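Side-chain contacts in Cfl (Pectobacterium brasiliense, PDB 7A9J), which is a coronafacic acid ligase that joins carboxylic acids to amines in amide bonds, probably by way of an acyl-adenylate made from ATP: residues H46-Y51 with N81-I86; T216-L221 with V343-D348; N442-H447 with A451-F456. The protein carries 1 engineered substitution. All coordinates share one frame; numbering follows the deposited sequence.

Contact 1 (H46-Y51 with N81-I86); sequences HNISFY and NCFELI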
loop_
_atom_site.group_PDB
_atom_site.type_symbol
_atom_site.label_atom_id
_atom_site.label_comp_id
_atom_site.label_asym_id
_atom_site.label_seq_id
_atom_site.Cartn_x
_atom_site.Cartn_y
_atom_site.Cartn_z
ATOM N N HIS A 46 11.971 21.694 4.327
ATOM C CA HIS A 46 13.049 21.207 5.164
ATOM C C HIS A 46 13.819 20.114 4.446
ATOM O O HIS A 46 13.340 19.458 3.506
ATOM C CB HIS A 46 12.526 20.659 6.499
ATOM C CG HIS A 46 11.852 21.704 7.337
ATOM N ND1 HIS A 46 12.562 22.644 8.058
ATOM C CD2 HIS A 46 10.538 21.979 7.543
ATOM C CE1 HIS A 46 11.716 23.450 8.677
ATOM N NE2 HIS A 46 10.484 23.058 8.395
ATOM N N ASN A 47 15.020 19.886 4.944
ATOM C CA ASN A 47 15.761 18.731 4.500
ATOM C C ASN A 47 16.735 18.320 5.590
ATOM O O ASN A 47 17.108 19.111 6.480
ATOM C CB ASN A 47 16.500 19.018 3.205
ATOM C CG ASN A 47 17.636 20.024 3.422
ATOM O OD1 ASN A 47 18.771 19.628 3.670
ATOM N ND2 ASN A 47 17.309 21.311 3.414
ATOM N N ILE A 48 17.189 17.091 5.475
ATOM C CA ILE A 48 18.167 16.579 6.419
ATOM C C ILE A 48 19.110 15.657 5.662
ATOM O O ILE A 48 18.668 14.829 4.854
ATOM C CB ILE A 48 17.473 15.892 7.617
ATOM C CG1 ILE A 48 18.495 15.537 8.728
ATOM C CG2 ILE A 48 16.630 14.630 7.181
ATOM C CD1 ILE A 48 17.846 15.130 10.000
ATOM N N SER A 49 20.418 15.817 5.897
ATOM C CA SER A 49 21.380 14.931 5.264
ATOM C C SER A 49 21.375 13.554 5.908
ATOM O O SER A 49 20.937 13.369 7.047
ATOM C CB SER A 49 22.810 15.532 5.364
ATOM O OG SER A 49 23.203 15.593 6.744
ATOM N N PHE A 50 21.994 12.600 5.211
ATOM C CA PHE A 50 22.193 11.277 5.830
ATOM C C PHE A 50 22.941 11.378 7.171
ATOM O O PHE A 50 22.537 10.759 8.178
ATOM C CB PHE A 50 22.970 10.369 4.879
ATOM C CG PHE A 50 22.101 9.674 3.863
ATOM C CD1 PHE A 50 21.459 8.495 4.225
ATOM C CD2 PHE A 50 21.917 10.186 2.564
ATOM C CE1 PHE A 50 20.609 7.777 3.317
ATOM C CE2 PHE A 50 21.053 9.462 1.645
ATOM C CZ PHE A 50 20.447 8.282 2.038
ATOM N N TYR A 51 24.008 12.170 7.199
ATOM C CA TYR A 51 24.810 12.254 8.418
ATOM C C TYR A 51 23.979 12.839 9.536
ATOM O O TYR A 51 23.952 12.295 10.646
ATOM C CB TYR A 51 26.070 13.073 8.193
ATOM C CG TYR A 51 26.987 13.082 9.411
ATOM C CD1 TYR A 51 27.856 12.019 9.645
ATOM C CD2 TYR A 51 26.911 14.067 10.337
ATOM C CE1 TYR A 51 28.699 12.011 10.727
ATOM C CE2 TYR A 51 27.810 14.090 11.431
ATOM C CZ TYR A 51 28.637 13.031 11.631
ATOM O OH TYR A 51 29.475 13.012 12.746
ATOM N N ASN A 81 3.569 12.385 8.674
ATOM C CA ASN A 81 4.869 12.249 8.019
ATOM C C ASN A 81 5.815 13.370 8.490
ATOM O O ASN A 81 5.512 14.544 8.306
ATOM C CB ASN A 81 4.706 12.365 6.522
ATOM C CG ASN A 81 3.855 11.239 5.964
ATOM O OD1 ASN A 81 3.534 10.270 6.668
ATOM N ND2 ASN A 81 3.310 11.478 4.755
ATOM N N CYS A 82 6.915 12.998 9.082
ATOM C CA CYS A 82 7.925 14.001 9.479
ATOM C C CYS A 82 9.261 13.287 9.600
ATOM O O CYS A 82 9.336 12.042 9.617
ATOM C CB CYS A 82 7.528 14.721 10.776
ATOM S SG CYS A 82 7.367 13.598 12.187
ATOM N N PHE A 83 10.341 14.101 9.728
ATOM C CA PHE A 83 11.653 13.466 9.799
ATOM C C PHE A 83 11.793 12.692 11.122
ATOM O O PHE A 83 12.486 11.670 11.200
ATOM C CB PHE A 83 12.780 14.532 9.761
ATOM C CG PHE A 83 12.845 15.361 8.497
ATOM C CD1 PHE A 83 12.087 15.006 7.346
ATOM C CD2 PHE A 83 13.707 16.466 8.445
ATOM C CE1 PHE A 83 12.198 15.791 6.187
ATOM C CE2 PHE A 83 13.824 17.266 7.325
ATOM C CZ PHE A 83 13.069 16.935 6.163
ATOM N N GLU A 84 11.109 13.170 12.165
ATOM C CA GLU A 84 11.177 12.490 13.451
ATOM C C GLU A 84 10.615 11.086 13.379
ATOM O O GLU A 84 11.100 10.211 14.131
ATOM C CB GLU A 84 10.421 13.276 14.544
ATOM C CG GLU A 84 11.180 14.553 14.929
ATOM C CD GLU A 84 10.983 15.701 13.923
ATOM O OE1 GLU A 84 10.165 15.618 12.984
ATOM O OE2 GLU A 84 11.648 16.734 14.119
ATOM N N LEU A 85 9.639 10.836 12.470
ATOM C CA LEU A 85 9.046 9.502 12.393
ATOM C C LEU A 85 10.081 8.505 11.889
ATOM O O LEU A 85 10.288 7.447 12.505
ATOM C CB LEU A 85 7.793 9.531 11.477
ATOM C CG LEU A 85 7.102 8.169 11.274
ATOM C CD1 LEU A 85 6.916 7.438 12.636
ATOM C CD2 LEU A 85 5.744 8.416 10.599
ATOM N N ILE A 86 10.774 8.833 10.792
ATOM C CA ILE A 86 11.741 7.863 10.279
ATOM C C ILE A 86 12.945 7.766 11.221
ATOM O O ILE A 86 13.491 6.671 11.432
ATOM C CB ILE A 86 12.128 8.210 8.826
ATOM C CG1 ILE A 86 13.123 7.152 8.261
ATOM C CG2 ILE A 86 12.669 9.657 8.753
ATOM C CD1 ILE A 86 12.601 5.647 8.281
#

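Contact 2 (T216-L221 with V343-D348); sequences TINPRL and VIYHHD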
loop_
_atom_site.group_PDB
_atom_site.type_symbol
_atom_site.label_atom_id
_atom_site.label_comp_id
_atom_site.label_asym_id
_atom_site.label_seq_id
_atom_site.Cartn_x
_atom_site.Cartn_y
_atom_site.Cartn_z
ATOM N N THR A 216 11.524 -3.247 -6.141
ATOM C CA THR A 216 10.405 -2.524 -6.722
ATOM C C THR A 216 10.635 -1.026 -6.827
ATOM O O THR A 216 9.769 -0.327 -7.392
ATOM C CB THR A 216 9.098 -2.745 -5.928
ATOM O OG1 THR A 216 9.097 -1.958 -4.746
ATOM C CG2 THR A 216 8.890 -4.258 -5.578
ATOM N N ILE A 217 11.806 -0.530 -6.412
ATOM C CA ILE A 217 12.021 0.915 -6.479
ATOM C C ILE A 217 13.078 1.170 -7.543
ATOM O O ILE A 217 14.289 1.041 -7.264
ATOM C CB ILE A 217 12.488 1.498 -5.144
ATOM C CG1 ILE A 217 11.525 1.126 -4.018
ATOM C CG2 ILE A 217 12.661 3.083 -5.313
ATOM C CD1 ILE A 217 11.953 1.682 -2.666
ATOM N N ASN A 218 12.638 1.600 -8.718
ATOM C CA ASN A 218 13.496 1.643 -9.906
ATOM C C ASN A 218 13.263 2.964 -10.623
ATOM O O ASN A 218 12.720 3.013 -11.731
ATOM C CB ASN A 218 13.229 0.425 -10.817
ATOM C CG ASN A 218 13.442 -0.855 -10.117
ATOM O OD1 ASN A 218 14.571 -1.181 -9.753
ATOM N ND2 ASN A 218 12.358 -1.656 -9.950
ATOM N N PRO A 219 13.752 4.074 -10.044
ATOM C CA PRO A 219 13.685 5.354 -10.757
ATOM C C PRO A 219 14.510 5.280 -12.031
ATOM O O PRO A 219 15.495 4.545 -12.118
ATOM C CB PRO A 219 14.315 6.370 -9.765
ATOM C CG PRO A 219 15.047 5.534 -8.727
ATOM C CD PRO A 219 14.522 4.126 -8.782
ATOM N N ARG A 220 14.205 6.163 -12.963
ATOM C CA ARG A 220 15.029 6.192 -14.164
ATOM C C ARG A 220 16.336 6.925 -13.909
ATOM O O ARG A 220 16.493 7.650 -12.927
ATOM C CB ARG A 220 14.293 6.858 -15.324
ATOM C CG ARG A 220 12.955 6.173 -15.704
ATOM C CD ARG A 220 12.409 6.851 -16.952
ATOM N NE ARG A 220 11.365 6.109 -17.631
ATOM C CZ ARG A 220 10.857 6.483 -18.802
ATOM N NH1 ARG A 220 11.328 7.578 -19.382
ATOM N NH2 ARG A 220 9.899 5.772 -19.396
ATOM N N LEU A 221 17.295 6.669 -14.783
ATOM C CA LEU A 221 18.546 7.410 -14.769
ATOM C C LEU A 221 18.249 8.890 -15.018
ATOM O O LEU A 221 17.574 9.217 -16.002
ATOM C CB LEU A 221 19.481 6.850 -15.853
ATOM C CG LEU A 221 20.901 7.380 -15.937
ATOM C CD1 LEU A 221 21.702 6.974 -14.703
ATOM C CD2 LEU A 221 21.645 6.992 -17.250
ATOM N N VAL A 343 5.312 -8.902 -2.766
ATOM C CA VAL A 343 5.763 -10.199 -3.266
ATOM C C VAL A 343 5.658 -10.346 -4.769
ATOM O O VAL A 343 6.290 -11.233 -5.329
ATOM C CB VAL A 343 4.978 -11.351 -2.587
ATOM C CG1 VAL A 343 5.408 -11.391 -1.083
ATOM C CG2 VAL A 343 3.446 -11.175 -2.731
ATOM N N ILE A 344 4.805 -9.584 -5.427
ATOM C CA ILE A 344 4.622 -9.686 -6.866
ATOM C C ILE A 344 4.679 -8.268 -7.419
ATOM O O ILE A 344 4.077 -7.350 -6.858
ATOM C CB ILE A 344 3.289 -10.395 -7.213
ATOM C CG1 ILE A 344 3.375 -11.857 -6.805
ATOM C CG2 ILE A 344 3.045 -10.296 -8.723
ATOM C CD1 ILE A 344 1.967 -12.598 -6.701
ATOM N N TYR A 345 5.425 -8.098 -8.490
ATOM C CA TYR A 345 5.723 -6.781 -9.000
ATOM C C TYR A 345 5.502 -6.735 -10.494
ATOM O O TYR A 345 5.998 -7.599 -11.217
ATOM C CB TYR A 345 7.159 -6.471 -8.628
ATOM C CG TYR A 345 7.788 -5.258 -9.274
ATOM C CD1 TYR A 345 7.155 -4.032 -9.272
ATOM C CD2 TYR A 345 9.045 -5.366 -9.867
ATOM C CE1 TYR A 345 7.749 -2.890 -9.867
ATOM C CE2 TYR A 345 9.657 -4.253 -10.480
ATOM C CZ TYR A 345 8.995 -3.015 -10.467
ATOM O OH TYR A 345 9.621 -1.928 -11.044
ATOM N N HIS A 346 4.755 -5.722 -10.950
ATOM C CA HIS A 346 4.509 -5.553 -12.361
ATOM C C HIS A 346 5.269 -4.320 -12.821
ATOM O O HIS A 346 4.858 -3.193 -12.541
ATOM C CB HIS A 346 3.010 -5.434 -12.653
ATOM C CG HIS A 346 2.693 -5.787 -14.053
ATOM N ND1 HIS A 346 3.590 -5.575 -15.080
ATOM C CD2 HIS A 346 1.614 -6.412 -14.604
ATOM C CE1 HIS A 346 3.074 -6.057 -16.209
ATOM N NE2 HIS A 346 1.893 -6.591 -15.939
ATOM N N HIS A 347 6.409 -4.527 -13.469
ATOM C CA HIS A 347 7.220 -3.368 -13.825
ATOM C C HIS A 347 6.709 -2.669 -15.081
ATOM O O HIS A 347 7.254 -1.662 -15.458
ATOM C CB HIS A 347 8.675 -3.826 -14.020
ATOM C CG HIS A 347 8.809 -4.859 -15.071
ATOM N ND1 HIS A 347 8.635 -6.199 -14.800
ATOM C CD2 HIS A 347 9.072 -4.759 -16.394
ATOM C CE1 HIS A 347 8.800 -6.894 -15.922
ATOM N NE2 HIS A 347 9.048 -6.049 -16.908
ATOM N N ASP A 348 5.612 -3.143 -15.728
ATOM C CA ASP A 348 5.085 -2.398 -16.867
ATOM C C ASP A 348 3.642 -2.855 -17.198
ATOM O O ASP A 348 3.423 -3.604 -18.120
ATOM C CB ASP A 348 6.016 -2.607 -18.074
ATOM C CG ASP A 348 5.720 -1.694 -19.244
ATOM O OD1 ASP A 348 6.520 -1.801 -20.208
ATOM O OD2 ASP A 348 4.712 -0.938 -19.287
#

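Contact 3 (N442-H447 with A451-F456); sequences NTLIQH and AASVVF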
loop_
_atom_site.group_PDB
_atom_site.type_symbol
_atom_site.label_atom_id
_atom_site.label_comp_id
_atom_site.label_asym_id
_atom_site.label_seq_id
_atom_site.Cartn_x
_atom_site.Cartn_y
_atom_site.Cartn_z
ATOM N N ASN A 442 -12.437 -5.815 -19.005
ATOM C CA ASN A 442 -11.260 -5.329 -19.714
ATOM C C ASN A 442 -11.497 -5.280 -21.214
ATOM O O ASN A 442 -11.064 -4.345 -21.882
ATOM C CB ASN A 442 -10.036 -6.187 -19.399
ATOM C CG ASN A 442 -8.799 -5.713 -20.153
ATOM O OD1 ASN A 442 -8.261 -4.628 -19.885
ATOM N ND2 ASN A 442 -8.356 -6.512 -21.119
ATOM N N THR A 443 -12.221 -6.257 -21.754
ATOM C CA THR A 443 -12.542 -6.243 -23.176
ATOM C C THR A 443 -13.481 -5.092 -23.515
ATOM O O THR A 443 -13.277 -4.380 -24.500
ATOM C CB THR A 443 -13.172 -7.586 -23.562
ATOM O OG1 THR A 443 -12.203 -8.618 -23.353
ATOM C CG2 THR A 443 -13.600 -7.564 -25.038
ATOM N N LEU A 444 -14.532 -4.918 -22.709
ATOM C CA LEU A 444 -15.560 -3.920 -22.997
ATOM C C LEU A 444 -14.975 -2.525 -23.072
ATOM O O LEU A 444 -15.233 -1.775 -24.022
ATOM C CB LEU A 444 -16.648 -3.977 -21.920
ATOM C CG LEU A 444 -17.596 -5.167 -22.020
ATOM C CD1 LEU A 444 -18.408 -5.276 -20.751
ATOM C CD2 LEU A 444 -18.503 -5.056 -23.251
ATOM N N ILE A 445 -14.166 -2.159 -22.081
ATOM C CA ILE A 445 -13.662 -0.795 -22.024
ATOM C C ILE A 445 -12.718 -0.443 -23.197
ATOM O O ILE A 445 -12.506 0.744 -23.482
ATOM C CB ILE A 445 -13.004 -0.573 -20.644
ATOM C CG1 ILE A 445 -12.868 0.923 -20.347
ATOM C CG2 ILE A 445 -11.626 -1.215 -20.607
ATOM C CD1 ILE A 445 -12.122 1.218 -19.065
ATOM N N GLN A 446 -12.164 -1.431 -23.915
ATOM C CA GLN A 446 -11.349 -1.108 -25.083
ATOM C C GLN A 446 -12.167 -0.440 -26.177
ATOM O O GLN A 446 -11.601 0.285 -27.012
ATOM C CB GLN A 446 -10.678 -2.365 -25.653
ATOM C CG GLN A 446 -9.814 -3.117 -24.667
ATOM C CD GLN A 446 -8.950 -2.179 -23.854
ATOM O OE1 GLN A 446 -8.287 -1.293 -24.406
ATOM N NE2 GLN A 446 -9.003 -2.325 -22.531
ATOM N N HIS A 447 -13.479 -0.673 -26.200
ATOM C CA HIS A 447 -14.312 -0.025 -27.198
ATOM C C HIS A 447 -14.261 1.487 -27.012
ATOM O O HIS A 447 -14.252 1.992 -25.884
ATOM C CB HIS A 447 -15.746 -0.537 -27.107
ATOM C CG HIS A 447 -16.492 -0.389 -28.387
ATOM N ND1 HIS A 447 -17.197 0.753 -28.707
ATOM C CD2 HIS A 447 -16.594 -1.211 -29.457
ATOM C CE1 HIS A 447 -17.734 0.611 -29.906
ATOM N NE2 HIS A 447 -17.384 -0.570 -30.384
ATOM N N ALA A 451 -17.027 4.085 -21.881
ATOM C CA ALA A 451 -16.172 4.756 -20.907
ATOM C C ALA A 451 -15.819 3.840 -19.746
ATOM O O ALA A 451 -14.695 3.865 -19.245
ATOM C CB ALA A 451 -16.864 6.011 -20.380
ATOM N N ALA A 452 -16.779 3.054 -19.279
ATOM C CA ALA A 452 -16.559 2.236 -18.104
ATOM C C ALA A 452 -17.597 1.135 -18.134
ATOM O O ALA A 452 -18.590 1.206 -18.864
ATOM C CB ALA A 452 -16.665 3.039 -16.809
ATOM N N SER A 453 -17.350 0.112 -17.339
ATOM C CA SER A 453 -18.234 -1.035 -17.363
ATOM C C SER A 453 -18.004 -1.836 -16.097
ATOM O O SER A 453 -16.890 -1.861 -15.567
ATOM C CB SER A 453 -17.974 -1.891 -18.609
ATOM O OG SER A 453 -18.689 -3.101 -18.486
ATOM N N VAL A 454 -19.064 -2.467 -15.595
ATOM C CA VAL A 454 -18.960 -3.431 -14.507
ATOM C C VAL A 454 -19.811 -4.642 -14.906
ATOM O O VAL A 454 -20.958 -4.475 -15.351
ATOM C CB VAL A 454 -19.459 -2.861 -13.163
ATOM C CG1 VAL A 454 -19.406 -3.927 -12.086
ATOM C CG2 VAL A 454 -18.605 -1.668 -12.696
ATOM N N VAL A 455 -19.253 -5.855 -14.756
ATOM C CA VAL A 455 -19.943 -7.098 -15.134
ATOM C C VAL A 455 -20.225 -7.907 -13.871
ATOM O O VAL A 455 -19.376 -7.997 -12.985
ATOM C CB VAL A 455 -19.113 -7.907 -16.156
ATOM C CG1 VAL A 455 -19.709 -9.313 -16.400
ATOM C CG2 VAL A 455 -18.979 -7.153 -17.465
ATOM N N PHE A 456 -21.436 -8.470 -13.765
ATOM C CA PHE A 456 -21.802 -9.269 -12.604
ATOM C C PHE A 456 -22.878 -10.260 -13.050
ATOM O O PHE A 456 -23.323 -10.247 -14.198
ATOM C CB PHE A 456 -22.365 -8.428 -11.454
ATOM C CG PHE A 456 -23.559 -7.532 -11.847
ATOM C CD1 PHE A 456 -23.344 -6.261 -12.351
ATOM C CD2 PHE A 456 -24.910 -7.964 -11.670
ATOM C CE1 PHE A 456 -24.392 -5.439 -12.712
ATOM C CE2 PHE A 456 -25.994 -7.097 -12.007
ATOM C CZ PHE A 456 -25.734 -5.859 -12.531
#

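Contact 1 (H46-Y51 with N81-I86)
The ring of Phe-83, on the first turn of helix 83-95, overlaps the strand 47-49 of a beta hairpin, whose other arm is strand 39-42. In this part of the AMP-binding domain one aromatic side chain bridges helix and hairpin, with no hydrogen bond between the two segments. Ile-48 points at the helix and lays its CG2 methyl over one face of the ring, a CH-pi contact with CG2 4.0 Å from the centroid of Phe-83 and 23° off the normal. The methyl is displaced toward the rim, and its closest ring atom is CD2 of Phe-83, at 3.7 Å from Ile-48 CG2. Because CG1 of Ile-48 stands anti to the backbone N (chi1 -171°), it is the CG2 branch that meets the ring. Farther out, the ring reaches the strand backbone: Phe-83 CE2 lies 3.5 Å from the carbonyl carbon C of Asn-47. Val-41 of the partner strand also touches Phe-83. His-46 adds its CB beside CE2 and CZ, while its imidazole leads away from the helix. At the ring edge, close to the ring plane, the carbonyl O of His-46 sits 3.7 Å from Phe-83 CZ.

Contact 2 (T216-L221 with V343-D348)
The binding pocket for the indenone carboxylic acid ligand is flanked here by the loop after helix 203-214 and by strand 342-346. The side chain of Thr-216 lies about 6 Å from the ligand, and the strand is paired with 331-335, which carries the pocket residues Ser-333 and Tyr-334. A classic beta bulge, with Val-343 and Ile-344 both opposite Tyr-334, precedes Tyr-345, the residue that meets the loop. With CG anti to the backbone N (chi1 169°), the phenol reaches across to Thr-216. There the CA of Thr-216 makes a CH-pi contact over the ring, 4.1 Å from the centroid of Tyr-345 and nearly on the normal, and the methyl CG2 of Thr-216 covers the same face nearer the root of the ring, 4.0 Å from Tyr-345 CG. The backbone N of His-347 lies over the opposite face, so the ring is sandwiched between loop and turn. OG1 of Thr-216 is bonded to Thr-213 O. At the far end of the phenol, Asn-218 ND2 donates to Tyr-345 OH at 3.0 Å, with an N-H...O angle of 146°. The hydroxyl lies close to the amide plane of Asn-218, although amide and ring planes are 38° apart. ND2 also bonds Val-215 O, and the phenol OH has a second partner in Gln-331 OE1. The hydroxyl thus accepts from the loop amide and probably donates to Gln-331; the two bonds of ND2 would hold the Asn-218 amide in one rotation, and this short chain of hydrogen bonds ties the loop to two neighbouring strands.

Contact 3 (N442-H447 with A451-F456)
Ala-451 opens the strand side of a helix-on-sheet packing in the C-terminal domain of the AMP-binding enzyme, where helix 437-445 lies against strand 450-460, an outermost strand of a four-stranded mixed sheet. The carbonyl O of Ala-451 receives the side chain of Ile-445, whose CG1 approaches to 3.6 Å from that oxygen. CG1 of Ile-445 is anti to its own backbone N (chi1 -162°), which swings the CG1-CD1 arm toward the strand. Ala-451 and Ala-452 together form a classic beta bulge opposite Gln-472, and the backbones come nearest at Ala-452, its CA 5.7 Å from the CA of Ile-445. Next, Ser-453 faces the helix: its OG lies 3.2 Å from Leu-444 CD1, a tight packing of methyl on hydroxyl rather than a polar bond. That OG is satisfied by Leu-470 O on the adjoining strand 464-473. Val-454 turns its side chain to the other face, toward helix 517-522. With Val-455, whose backbone N donates to Glu-441 OE2, the strand faces the helix again. The side chains of Leu-444 and Val-455 cross at about a right angle, CG2 of Val-455 resting 3.8 Å from CD1 of Leu-444.

Contacts 1, 2 and 3 follow one another along the chain, each closing before the next opens. The first two lie in the large AMP-binding region and involve strands 47-49 and 342-346 of the same branched set of mixed beta strands. Their centres are 25 Å apart, and contact 1 is at the surface whereas contact 2 is buried near the ligand. Contact 3 lies in the C-terminal domain, its centre 27 Å from that of contact 2 and 44 Å from that of contact 1. Gln-446, bonded to Gln-320, links it to the larger domain in this crystal conformation; the C-terminal domain generally rotates between steps in this family, so the bond probably belongs to one state.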